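Local coordinates for type IV pilus biogenesis protein PilB (Streptococcus sanguinis, PDB 7B7P) that serves as a minor type IV pilin with a direct role in adhesion, probably through its von Willebrand factor A-like module and metal-ion-dependent adhesion site, at residues 285-290 with 346-351; 289-294 with 330-335. All blocks are in the same frame, centred on the assembly; numbering follows the deposited sequence.

Overall arrangement
Both contacts are buried and share Ala289 and Tyr290, so strand 289-291 is held by two different partners. In contact 1 (285-290 with 346-351) it meets helix 341-358 through side chains, with one serine hydroxyl supplying the hydrogen bond and the approach to the magnesium site close by. In contact 2 (289-294 with 330-335), farther from the centre of the chain, it pairs with strand 332-335 at one edge of a four-stranded antiparallel sheet, and main-chain bonds dominate; its far end reaches the surface at Ser294. The two meet where Asn288 O and Asp335 N lie 3.0 Å apart, a probable hydrogen bond, and the Tyr290 ring belongs to both.

Contact 1: 285-290 with 346-351; sequences GIPNAY and NSIAYA
Asn346 lays its CB over one face of the Tyr290 ring, a CH-pi contact 3.8 Å from the ring centroid and displaced toward the rim at CE1. Its amide plane stands 79° from the ring plane. On the Tyr290 side, the hydroxyl accepts a hydrogen bond from Phe314 N, on strand 311-314 of the same sheet. Ser347 follows with the polar link: OG, anti to its own backbone N (chi1 -176°), donates to Ala289 O at 2.7 Å, from a position tilted 34° out of the carbonyl plane. Ser347 OG also touches Pro287, whose CB lies 3.2 Å from it. The next residue, Ile348, presents CG1 to Pro287 CG at 3.7 Å, the two side chains crossing obliquely. Tyr350 then brings CD2 of its ring to 3.7 Å from Tyr290 CB, while its hydroxyl bonds Asp320 O; Pro258, at the start of helix 258-270, touches both Pro287 and Ser347. The segment 285-290 follows directly on Asp284, a magnesium ligand seen in this protein. The side chain of Asn288, whose OD1 accepts a hydrogen bond from Thr256 N, is about 6 Å from the bound magnesium ion. Helix 341-358 thus packs against the chain leaving the metal-ion-dependent adhesion site. The contact is mostly apolar and aromatic, with the serine hydroxyl satisfying a buried strand carbonyl that faces the helix, which ties strand 289-291 to the helix at a defined point.

Contact 2: 289-294 with 330-335; sequences AYLVDS and SRLGYD
Tyr290 and Gly333 form the hydrogen-bonded pair of two antiparallel strands whose axes run 173° apart, with Tyr290 N to Gly333 O at 3.0 Å and Gly333 N to Tyr290 O at 2.9 Å. Beyond them Val292 N donates to Arg331 O, carrying the pairing past the end of strand 289-291. The Tyr290 ring reaches across to its partner and lies over Gly333, whose CA sits 3.9 Å from the ring centroid, a CH-pi contact over the ring face. Strand 289-291 is an outermost strand of the antiparallel sheet that also holds 311-314 and 302-305, inserted between strand 276-283 and helix 341-358 of the von Willebrand factor A-like domain. On the other face, Leu332 CD1 meets Leu291 CD2 at 3.9 Å, and Ala289 CB faces Tyr334 CB at 4.1 Å. Arg331 bends at chi3 (-69°) and passes its aliphatic CD close to Val292 O, then returns NH1 to that same oxygen at 2.8 Å, with the acceptor nearly in the guanidinium plane and an N-H...O angle of 164°. NH1 also forms a salt bridge with Asp320, while NH2 bonds Gly326 O.

Contact 1: 285-290 with 346-351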
loop_
_atom_site.group_PDB
_atom_site.type_symbol
_atom_site.label_atom_id
_atom_site.label_comp_id
_atom_site.label_asym_id
_atom_site.label_seq_id
_atom_site.Cartn_x
_atom_site.Cartn_y
_atom_site.Cartn_z
ATOM N N GLY A 285 13.640 -17.943 2.723
ATOM C CA GLY A 285 14.892 -18.401 3.297
ATOM C C GLY A 285 15.740 -17.263 3.818
ATOM O O GLY A 285 15.507 -16.084 3.536
ATOM N N ILE A 286 16.738 -17.641 4.595
ATOM C CA ILE A 286 17.682 -16.656 5.110
ATOM C C ILE A 286 18.493 -16.078 3.952
ATOM O O ILE A 286 19.033 -16.847 3.128
ATOM C CB ILE A 286 18.599 -17.292 6.133
ATOM C CG1 ILE A 286 17.811 -18.011 7.234
ATOM C CG2 ILE A 286 19.559 -16.233 6.683
ATOM C CD1 ILE A 286 18.727 -18.990 7.999
ATOM N N PRO A 287 18.616 -14.761 3.853
ATOM C CA PRO A 287 19.528 -14.166 2.866
ATOM C C PRO A 287 20.933 -14.740 2.980
ATOM O O PRO A 287 21.519 -14.801 4.061
ATOM C CB PRO A 287 19.502 -12.675 3.223
ATOM C CG PRO A 287 18.189 -12.468 3.881
ATOM C CD PRO A 287 17.928 -13.739 4.661
ATOM N N ASN A 288 21.475 -15.187 1.851
ATOM C CA ASN A 288 22.789 -15.820 1.914
ATOM C C ASN A 288 23.597 -15.588 0.645
ATOM O O ASN A 288 24.493 -16.387 0.354
ATOM C CB ASN A 288 22.670 -17.363 2.153
ATOM C CG ASN A 288 21.926 -18.070 1.027
ATOM O OD1 ASN A 288 21.356 -17.434 0.120
ATOM N ND2 ASN A 288 21.962 -19.386 1.053
ATOM N N ALA A 289 23.275 -14.562 -0.143
ATOM C CA ALA A 289 24.007 -14.291 -1.369
ATOM C C ALA A 289 23.922 -12.801 -1.688
ATOM O O ALA A 289 22.963 -12.120 -1.311
ATOM C CB ALA A 289 23.464 -15.149 -2.531
ATOM N N TYR A 290 24.933 -12.304 -2.397
ATOM C CA TYR A 290 24.987 -10.907 -2.827
ATOM C C TYR A 290 25.938 -10.835 -4.012
ATOM O O TYR A 290 26.720 -11.758 -4.251
ATOM C CB TYR A 290 25.425 -9.966 -1.681
ATOM C CG TYR A 290 26.762 -10.377 -1.033
ATOM C CD1 TYR A 290 26.806 -11.302 0.009
ATOM C CD2 TYR A 290 27.971 -9.848 -1.486
ATOM C CE1 TYR A 290 28.017 -11.687 0.578
ATOM C CE2 TYR A 290 29.165 -10.218 -0.931
ATOM C CZ TYR A 290 29.198 -11.142 0.090
ATOM O OH TYR A 290 30.412 -11.516 0.637
ATOM N N ASN A 346 25.989 -9.327 4.983
ATOM C CA ASN A 346 26.284 -8.700 3.686
ATOM C C ASN A 346 25.124 -8.853 2.704
ATOM O O ASN A 346 24.890 -7.976 1.859
ATOM C CB ASN A 346 27.564 -9.295 3.063
ATOM C CG ASN A 346 28.842 -8.860 3.790
ATOM O OD1 ASN A 346 28.870 -7.827 4.442
ATOM N ND2 ASN A 346 29.894 -9.647 3.670
ATOM N N SER A 347 24.406 -9.971 2.780
ATOM C CA SER A 347 23.259 -10.187 1.905
ATOM C C SER A 347 22.117 -9.234 2.237
ATOM O O SER A 347 21.416 -8.749 1.338
ATOM C CB SER A 347 22.813 -11.644 2.009
ATOM O OG SER A 347 21.763 -11.887 1.099
ATOM N N ILE A 348 21.897 -8.980 3.523
ATOM C CA ILE A 348 20.843 -8.066 3.927
ATOM C C ILE A 348 21.237 -6.631 3.596
ATOM O O ILE A 348 20.404 -5.830 3.163
ATOM C CB ILE A 348 20.540 -8.262 5.427
ATOM C CG1 ILE A 348 19.820 -9.601 5.640
ATOM C CG2 ILE A 348 19.701 -7.115 5.986
ATOM C CD1 ILE A 348 19.633 -9.989 7.098
ATOM N N ALA A 349 22.512 -6.284 3.798
ATOM C CA ALA A 349 22.969 -4.925 3.516
ATOM C C ALA A 349 22.916 -4.615 2.029
ATOM O O ALA A 349 22.651 -3.470 1.645
ATOM C CB ALA A 349 24.398 -4.713 4.040
ATOM N N TYR A 350 23.166 -5.613 1.183
ATOM C CA TYR A 350 23.044 -5.422 -0.261
ATOM C C TYR A 350 21.659 -4.910 -0.616
ATOM O O TYR A 350 21.507 -3.967 -1.397
ATOM C CB TYR A 350 23.336 -6.743 -0.982
ATOM C CG TYR A 350 23.288 -6.681 -2.500
ATOM C CD1 TYR A 350 23.647 -5.532 -3.166
ATOM C CD2 TYR A 350 22.932 -7.799 -3.266
ATOM C CE1 TYR A 350 23.632 -5.455 -4.522
ATOM C CE2 TYR A 350 22.931 -7.745 -4.637
ATOM C CZ TYR A 350 23.295 -6.559 -5.264
ATOM O OH TYR A 350 23.299 -6.451 -6.634
ATOM N N ALA A 351 20.629 -5.527 -0.035
ATOM C CA ALA A 351 19.261 -5.117 -0.311
ATOM C C ALA A 351 19.006 -3.692 0.177
ATOM O O ALA A 351 18.264 -2.930 -0.450
ATOM C CB ALA A 351 18.299 -6.112 0.339
#

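Contact 2: 289-294 with 330-335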
loop_
_atom_site.group_PDB
_atom_site.type_symbol
_atom_site.label_atom_id
_atom_site.label_comp_id
_atom_site.label_asym_id
_atom_site.label_seq_id
_atom_site.Cartn_x
_atom_site.Cartn_y
_atom_site.Cartn_z
ATOM N N ALA A 289 23.275 -14.562 -0.143
ATOM C CA ALA A 289 24.007 -14.291 -1.369
ATOM C C ALA A 289 23.922 -12.801 -1.688
ATOM O O ALA A 289 22.963 -12.120 -1.311
ATOM C CB ALA A 289 23.464 -15.149 -2.531
ATOM N N TYR A 290 24.933 -12.304 -2.397
ATOM C CA TYR A 290 24.987 -10.907 -2.827
ATOM C C TYR A 290 25.938 -10.835 -4.012
ATOM O O TYR A 290 26.720 -11.758 -4.251
ATOM C CB TYR A 290 25.425 -9.966 -1.681
ATOM C CG TYR A 290 26.762 -10.377 -1.033
ATOM C CD1 TYR A 290 26.806 -11.302 0.009
ATOM C CD2 TYR A 290 27.971 -9.848 -1.486
ATOM C CE1 TYR A 290 28.017 -11.687 0.578
ATOM C CE2 TYR A 290 29.165 -10.218 -0.931
ATOM C CZ TYR A 290 29.198 -11.142 0.090
ATOM O OH TYR A 290 30.412 -11.516 0.637
ATOM N N LEU A 291 25.832 -9.756 -4.785
ATOM C CA LEU A 291 26.739 -9.504 -5.900
ATOM C C LEU A 291 27.669 -8.350 -5.563
ATOM O O LEU A 291 27.250 -7.377 -4.934
ATOM C CB LEU A 291 25.974 -9.190 -7.185
ATOM C CG LEU A 291 25.214 -10.410 -7.697
ATOM C CD1 LEU A 291 24.417 -10.103 -8.947
ATOM C CD2 LEU A 291 26.189 -11.524 -7.943
ATOM N N VAL A 292 28.941 -8.456 -5.973
ATOM C CA VAL A 292 29.863 -7.344 -5.798
ATOM C C VAL A 292 30.110 -6.677 -7.144
ATOM O O VAL A 292 29.946 -7.260 -8.216
ATOM C CB VAL A 292 31.190 -7.743 -5.115
ATOM C CG1 VAL A 292 30.918 -8.247 -3.708
ATOM C CG2 VAL A 292 31.991 -8.760 -5.953
ATOM N N ASP A 293 30.447 -5.400 -7.069
ATOM C CA ASP A 293 30.965 -4.652 -8.198
ATOM C C ASP A 293 32.332 -5.221 -8.602
ATOM O O ASP A 293 33.087 -5.734 -7.763
ATOM C CB ASP A 293 31.051 -3.194 -7.758
ATOM C CG ASP A 293 31.519 -2.242 -8.836
ATOM O OD1 ASP A 293 32.436 -2.551 -9.625
ATOM O OD2 ASP A 293 30.977 -1.127 -8.839
ATOM N N SER A 294 32.661 -5.122 -9.894
ATOM C CA SER A 294 33.974 -5.615 -10.343
ATOM C C SER A 294 35.127 -4.953 -9.577
ATOM O O SER A 294 36.182 -5.570 -9.381
ATOM C CB SER A 294 34.158 -5.400 -11.846
ATOM O OG SER A 294 33.886 -4.052 -12.220
ATOM N N SER A 330 32.156 -14.987 -10.617
ATOM C CA SER A 330 33.251 -14.392 -9.862
ATOM C C SER A 330 32.792 -13.230 -8.982
ATOM O O SER A 330 33.516 -12.836 -8.064
ATOM C CB SER A 330 34.353 -13.914 -10.808
ATOM O OG SER A 330 33.790 -13.176 -11.869
ATOM N N ARG A 331 31.621 -12.658 -9.230
ATOM C CA ARG A 331 31.189 -11.538 -8.406
ATOM C C ARG A 331 30.238 -11.950 -7.278
ATOM O O ARG A 331 29.717 -11.078 -6.569
ATOM C CB ARG A 331 30.584 -10.468 -9.300
ATOM C CG ARG A 331 31.658 -9.860 -10.200
ATOM C CD ARG A 331 31.230 -8.576 -10.864
ATOM N NE ARG A 331 30.194 -8.815 -11.851
ATOM C CZ ARG A 331 28.886 -8.634 -11.626
ATOM N NH1 ARG A 331 28.441 -8.201 -10.443
ATOM N NH2 ARG A 331 28.013 -8.845 -12.594
ATOM N N LEU A 332 30.073 -13.254 -7.043
ATOM C CA LEU A 332 29.020 -13.784 -6.190
ATOM C C LEU A 332 29.578 -14.067 -4.807
ATOM O O LEU A 332 30.501 -14.867 -4.654
ATOM C CB LEU A 332 28.417 -15.061 -6.786
ATOM C CG LEU A 332 27.292 -15.721 -5.972
ATOM C CD1 LEU A 332 26.025 -14.875 -6.014
ATOM C CD2 LEU A 332 26.979 -17.150 -6.448
ATOM N N GLY A 333 29.019 -13.409 -3.798
ATOM C CA GLY A 333 29.195 -13.856 -2.426
ATOM C C GLY A 333 28.037 -14.775 -2.078
ATOM O O GLY A 333 26.900 -14.526 -2.466
ATOM N N TYR A 334 28.338 -15.869 -1.374
ATOM C CA TYR A 334 27.274 -16.796 -1.002
ATOM C C TYR A 334 27.755 -17.778 0.052
ATOM O O TYR A 334 28.950 -18.040 0.182
ATOM C CB TYR A 334 26.754 -17.571 -2.196
ATOM C CG TYR A 334 27.756 -18.534 -2.757
ATOM C CD1 TYR A 334 28.780 -18.078 -3.585
ATOM C CD2 TYR A 334 27.678 -19.891 -2.484
ATOM C CE1 TYR A 334 29.717 -18.955 -4.131
ATOM C CE2 TYR A 334 28.604 -20.785 -3.028
ATOM C CZ TYR A 334 29.629 -20.300 -3.851
ATOM O OH TYR A 334 30.563 -21.139 -4.411
ATOM N N ASP A 335 26.786 -18.347 0.768
ATOM C CA ASP A 335 27.011 -19.381 1.774
ATOM C C ASP A 335 25.912 -20.435 1.610
ATOM O O ASP A 335 24.747 -20.192 1.959
ATOM C CB ASP A 335 27.002 -18.771 3.172
ATOM C CG ASP A 335 26.945 -19.803 4.265
ATOM O OD1 ASP A 335 27.295 -20.959 3.993
ATOM O OD2 ASP A 335 26.596 -19.444 5.415
#